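Local coordinates for protein branched-chain alpha-ketoacid decarboxylase (Lactococcus lactis, PDB 2VBF) that probably decarboxylates branched-chain and aromatic alpha-keto acids to aldehydes, using thiamine diphosphate and a magnesium ion as cofactors, at residues 185-189 with 190-194; 498-501 with 502-505. One frame throughout, in Å; residues are numbered along the deposited sequence.

Interaction 1. Residues 185-189 with 190-194; sequences INLPV and DVAAA
The carbonyl oxygen of P188 takes two backbone N-H groups, from V191 and A192, where the strand turns straight into a short helix. The V191 N to P188 O distance is 3.0 Å, but the bond is bent to 132° at the hydrogen and is weak. The second bond, A192 N to P188 O at 3.3 Å, is straighter, 154°, yet also weak. A192 N leans as well on V189 O, another weak bond, so its hydrogen is shared between two carbonyls. Bonds to the third and fourth residues ahead mix 3-10 and alpha-helical bonding in one weakly bonded turn.

P188 and V191 lie side by side and point the same way, with the proline ring against one branch of the valine: P188 CB comes within 3.7 Å of V191 CG2. That methyl stands beside the backbone N of V191, with CG1 anti to it (chi1 173°), which turns CG2 toward the ring. L187 reaches the helix from one residue further back: its CD2 methyl meets A192 CB at 3.9 Å, and CD1 touches V191 CG1 more loosely at 4.2 Å. D190 swings OD2 back to 3.7 Å from P188 CB, a contact without polar bonding; OD2 accepts the backbone N-H of S125, at the start of helix 125-130.

This strand end belongs to the six-stranded parallel alpha/beta domain that includes the N-terminal TPP-binding region, away from the annotated sites. Strand 183-188 runs parallel between strands 116-122 and 156-159, tied to V120 and T158 by backbone bonds. At its end, P188 and V191 rest on helix 125-130, while L187, V189 and A192 face F54, Q53 and Q57 of helix 52-60, so the turn packs on both helices.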
loop_
_atom_site.group_PDB
_atom_site.type_symbol
_atom_site.label_atom_id
_atom_site.label_comp_id
_atom_site.label_asym_id
_atom_site.label_seq_id
_atom_site.Cartn_x
_atom_site.Cartn_y
_atom_site.Cartn_z
ATOM N N ILE A 185 -17.899 1.479 -3.889
ATOM C CA ILE A 185 -19.135 1.197 -3.162
ATOM C C ILE A 185 -18.786 0.980 -1.706
ATOM O O ILE A 185 -18.077 0.035 -1.382
ATOM C CB ILE A 185 -19.854 -0.056 -3.725
ATOM C CG1 ILE A 185 -20.230 0.158 -5.201
ATOM C CG2 ILE A 185 -21.070 -0.415 -2.876
ATOM C CD1 ILE A 185 -20.756 -1.093 -5.906
ATOM N N ASN A 186 -19.243 1.890 -0.846
ATOM C CA ASN A 186 -19.083 1.761 0.597
ATOM C C ASN A 186 -20.349 1.072 1.105
ATOM O O ASN A 186 -21.455 1.581 0.921
ATOM C CB ASN A 186 -18.806 3.135 1.239
ATOM C CG ASN A 186 -18.815 3.114 2.760
ATOM O OD1 ASN A 186 -17.935 3.704 3.418
ATOM N ND2 ASN A 186 -19.820 2.486 3.332
ATOM N N LEU A 187 -20.163 -0.097 1.728
ATOM C CA LEU A 187 -21.252 -0.976 2.151
ATOM C C LEU A 187 -21.255 -1.179 3.673
ATOM O O LEU A 187 -20.482 -1.993 4.200
ATOM C CB LEU A 187 -21.079 -2.329 1.469
ATOM C CG LEU A 187 -22.089 -3.451 1.749
ATOM C CD1 LEU A 187 -23.443 -3.063 1.209
ATOM C CD2 LEU A 187 -21.632 -4.734 1.100
ATOM N N PRO A 188 -22.094 -0.431 4.397
ATOM C CA PRO A 188 -22.190 -0.670 5.847
ATOM C C PRO A 188 -22.660 -2.094 6.167
ATOM O O PRO A 188 -23.433 -2.666 5.407
ATOM C CB PRO A 188 -23.210 0.378 6.300
ATOM C CG PRO A 188 -23.106 1.475 5.230
ATOM C CD PRO A 188 -22.942 0.696 3.966
ATOM N N VAL A 189 -22.187 -2.659 7.271
ATOM C CA VAL A 189 -22.587 -4.033 7.661
ATOM C C VAL A 189 -24.096 -4.300 7.628
ATOM O O VAL A 189 -24.546 -5.244 6.966
ATOM C CB VAL A 189 -22.067 -4.384 9.048
ATOM C CG1 VAL A 189 -22.547 -5.789 9.442
ATOM C CG2 VAL A 189 -20.544 -4.296 9.053
ATOM N N ASP A 190 -24.868 -3.493 8.343
ATOM C CA ASP A 190 -26.331 -3.659 8.393
ATOM C C ASP A 190 -27.003 -3.496 7.023
ATOM O O ASP A 190 -28.086 -4.031 6.779
ATOM C CB ASP A 190 -26.967 -2.688 9.419
ATOM C CG ASP A 190 -26.709 -1.235 9.091
ATOM O OD1 ASP A 190 -27.680 -0.440 9.085
ATOM O OD2 ASP A 190 -25.529 -0.892 8.832
ATOM N N VAL A 191 -26.370 -2.749 6.119
ATOM C CA VAL A 191 -26.981 -2.498 4.816
ATOM C C VAL A 191 -26.938 -3.742 3.921
ATOM O O VAL A 191 -27.908 -4.032 3.207
ATOM C CB VAL A 191 -26.354 -1.262 4.132
ATOM C CG1 VAL A 191 -26.867 -1.116 2.709
ATOM C CG2 VAL A 191 -26.643 0.000 4.964
ATOM N N ALA A 192 -25.838 -4.489 3.977
ATOM C CA ALA A 192 -25.682 -5.713 3.187
ATOM C C ALA A 192 -26.761 -6.749 3.505
ATOM O O ALA A 192 -27.203 -7.483 2.624
ATOM C CB ALA A 192 -24.301 -6.317 3.415
ATOM N N ALA A 193 -27.169 -6.786 4.773
ATOM C CA ALA A 193 -28.218 -7.702 5.249
ATOM C C ALA A 193 -29.647 -7.186 5.033
ATOM O O ALA A 193 -30.610 -7.929 5.242
ATOM C CB ALA A 193 -27.994 -8.013 6.722
ATOM N N ALA A 194 -29.789 -5.923 4.623
ATOM C CA ALA A 194 -31.109 -5.313 4.446
ATOM C C ALA A 194 -31.832 -5.951 3.275
ATOM O O ALA A 194 -31.214 -6.433 2.333
ATOM C CB ALA A 194 -30.988 -3.815 4.241
#

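Interaction 2. Residues 498-501 with 502-505; sequences IPMW and NYSK
This is a local contact round an inverse gamma turn centred on N502, in the loop between helices 483-488 and 506-509, where Y503 folds back against the backbone that precedes it. The carbonyl oxygen of W501 sits 3.2 Å above the plane of the Y503 ring, offset toward the rim. It also receives Y503 N in a weak, bent bond of 3.2 Å. W501 CB comes over the same ring in a CH-pi contact, 4.0 Å from the Y503 centroid. The indole and the phenol are oblique, their planes at 36°, with W501 CE3 at 3.8 Å from Y503 CE1. With chi1 at -59°, Y503 CG stands beside its own backbone N, which sends the ring back along the chain so that M500 CG meets CE2 and I498 CD1 approaches OH.

Q456 of helix 452-458 holds the phenol, its NE2 bonding both Y503 OH and P499 O. Across the dimer interface W501 meets the ring of F510 of the second subunit. I498 and Y503 touch D452, so the turn packs against the start of helix 452-458, where D452, with N479 and G481, binds the magnesium ion of the thiamine diphosphate site.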
loop_
_atom_site.group_PDB
_atom_site.type_symbol
_atom_site.label_atom_id
_atom_site.label_comp_id
_atom_site.label_asym_id
_atom_site.label_seq_id
_atom_site.Cartn_x
_atom_site.Cartn_y
_atom_site.Cartn_z
ATOM N N ILE A 498 19.575 -3.116 -3.585
ATOM C CA ILE A 498 18.571 -3.737 -2.722
ATOM C C ILE A 498 19.153 -4.971 -2.038
ATOM O O ILE A 498 20.139 -5.546 -2.526
ATOM C CB ILE A 498 17.310 -4.153 -3.518
ATOM C CG1 ILE A 498 17.622 -5.312 -4.488
ATOM C CG2 ILE A 498 16.745 -2.940 -4.255
ATOM C CD1 ILE A 498 16.495 -5.642 -5.481
ATOM N N PRO A 499 18.567 -5.387 -0.913
ATOM C CA PRO A 499 19.013 -6.640 -0.292
ATOM C C PRO A 499 18.781 -7.822 -1.244
ATOM O O PRO A 499 17.694 -7.931 -1.815
ATOM C CB PRO A 499 18.148 -6.730 0.977
ATOM C CG PRO A 499 17.640 -5.345 1.205
ATOM C CD PRO A 499 17.470 -4.771 -0.146
ATOM N N MET A 500 19.785 -8.672 -1.476
ATOM C CA MET A 500 19.572 -9.786 -2.401
ATOM C C MET A 500 18.950 -10.979 -1.683
ATOM O O MET A 500 19.548 -11.590 -0.786
ATOM C CB MET A 500 20.845 -10.223 -3.158
ATOM C CG MET A 500 20.522 -11.186 -4.359
ATOM S SD MET A 500 21.979 -11.693 -5.280
ATOM C CE MET A 500 22.335 -10.146 -6.108
ATOM N N TRP A 501 17.741 -11.310 -2.092
ATOM C CA TRP A 501 17.091 -12.526 -1.645
ATOM C C TRP A 501 17.541 -13.714 -2.494
ATOM O O TRP A 501 18.067 -13.543 -3.593
ATOM C CB TRP A 501 15.577 -12.405 -1.755
ATOM C CG TRP A 501 14.968 -11.245 -1.054
ATOM C CD1 TRP A 501 15.568 -10.393 -0.175
ATOM C CD2 TRP A 501 13.610 -10.824 -1.164
ATOM N NE1 TRP A 501 14.661 -9.453 0.267
ATOM C CE2 TRP A 501 13.452 -9.697 -0.330
ATOM C CE3 TRP A 501 12.516 -11.286 -1.898
ATOM C CZ2 TRP A 501 12.228 -9.025 -0.202
ATOM C CZ3 TRP A 501 11.301 -10.619 -1.768
ATOM C CH2 TRP A 501 11.173 -9.500 -0.926
ATOM N N ASN A 502 17.302 -14.913 -1.974
ATOM C CA ASN A 502 17.440 -16.150 -2.746
ATOM C C ASN A 502 16.132 -16.420 -3.473
ATOM O O ASN A 502 15.312 -17.218 -3.023
ATOM C CB ASN A 502 17.834 -17.308 -1.822
ATOM C CG ASN A 502 19.163 -17.063 -1.129
ATOM O OD1 ASN A 502 20.169 -16.789 -1.784
ATOM N ND2 ASN A 502 19.169 -17.133 0.191
ATOM N N TYR A 503 15.958 -15.733 -4.601
ATOM C CA TYR A 503 14.654 -15.665 -5.300
ATOM C C TYR A 503 14.122 -17.046 -5.669
ATOM O O TYR A 503 12.945 -17.299 -5.528
ATOM C CB TYR A 503 14.740 -14.745 -6.530
ATOM C CG TYR A 503 15.148 -13.343 -6.127
ATOM C CD1 TYR A 503 14.263 -12.517 -5.440
ATOM C CD2 TYR A 503 16.425 -12.871 -6.384
ATOM C CE1 TYR A 503 14.648 -11.238 -5.025
ATOM C CE2 TYR A 503 16.824 -11.613 -5.981
ATOM C CZ TYR A 503 15.923 -10.792 -5.287
ATOM O OH TYR A 503 16.329 -9.546 -4.872
ATOM N N SER A 504 15.001 -17.947 -6.106
ATOM C CA SER A 504 14.564 -19.277 -6.546
ATOM C C SER A 504 13.973 -20.130 -5.407
ATOM O O SER A 504 13.212 -21.075 -5.657
ATOM C CB SER A 504 15.717 -20.022 -7.237
ATOM O OG SER A 504 16.672 -20.465 -6.291
ATOM N N LYS A 505 14.302 -19.779 -4.165
ATOM C CA LYS A 505 13.851 -20.518 -2.993
ATOM C C LYS A 505 12.550 -19.980 -2.385
ATOM O O LYS A 505 12.029 -20.554 -1.427
ATOM C CB LYS A 505 14.958 -20.522 -1.933
ATOM C CG LYS A 505 16.298 -21.079 -2.408
ATOM C CD LYS A 505 16.190 -22.466 -3.027
ATOM C CE LYS A 505 17.558 -22.937 -3.515
ATOM N NZ LYS A 505 17.503 -24.311 -4.096
#

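How the interactions relate
Interaction 1 comes first along the chain and interaction 2 some three hundred residues later, with centres 43 Å apart and nearest atoms about 31 Å apart. Each is attached to a different six-stranded parallel sheet, both with strand order 2-1-3-4-6-5. Interaction 1 ends strand 183-188 of the first; interaction 2 lies in the loop between strands 473-478 and 517-522 of the second. The matching orders are those of the family's two TPP-binding domains, which hold the cofactor between them at the subunit interface, as in other thiamine diphosphate enzymes. The side chain of V189 is about 12 Å from a bound thiamine diphosphate, that of I498 about 5 Å.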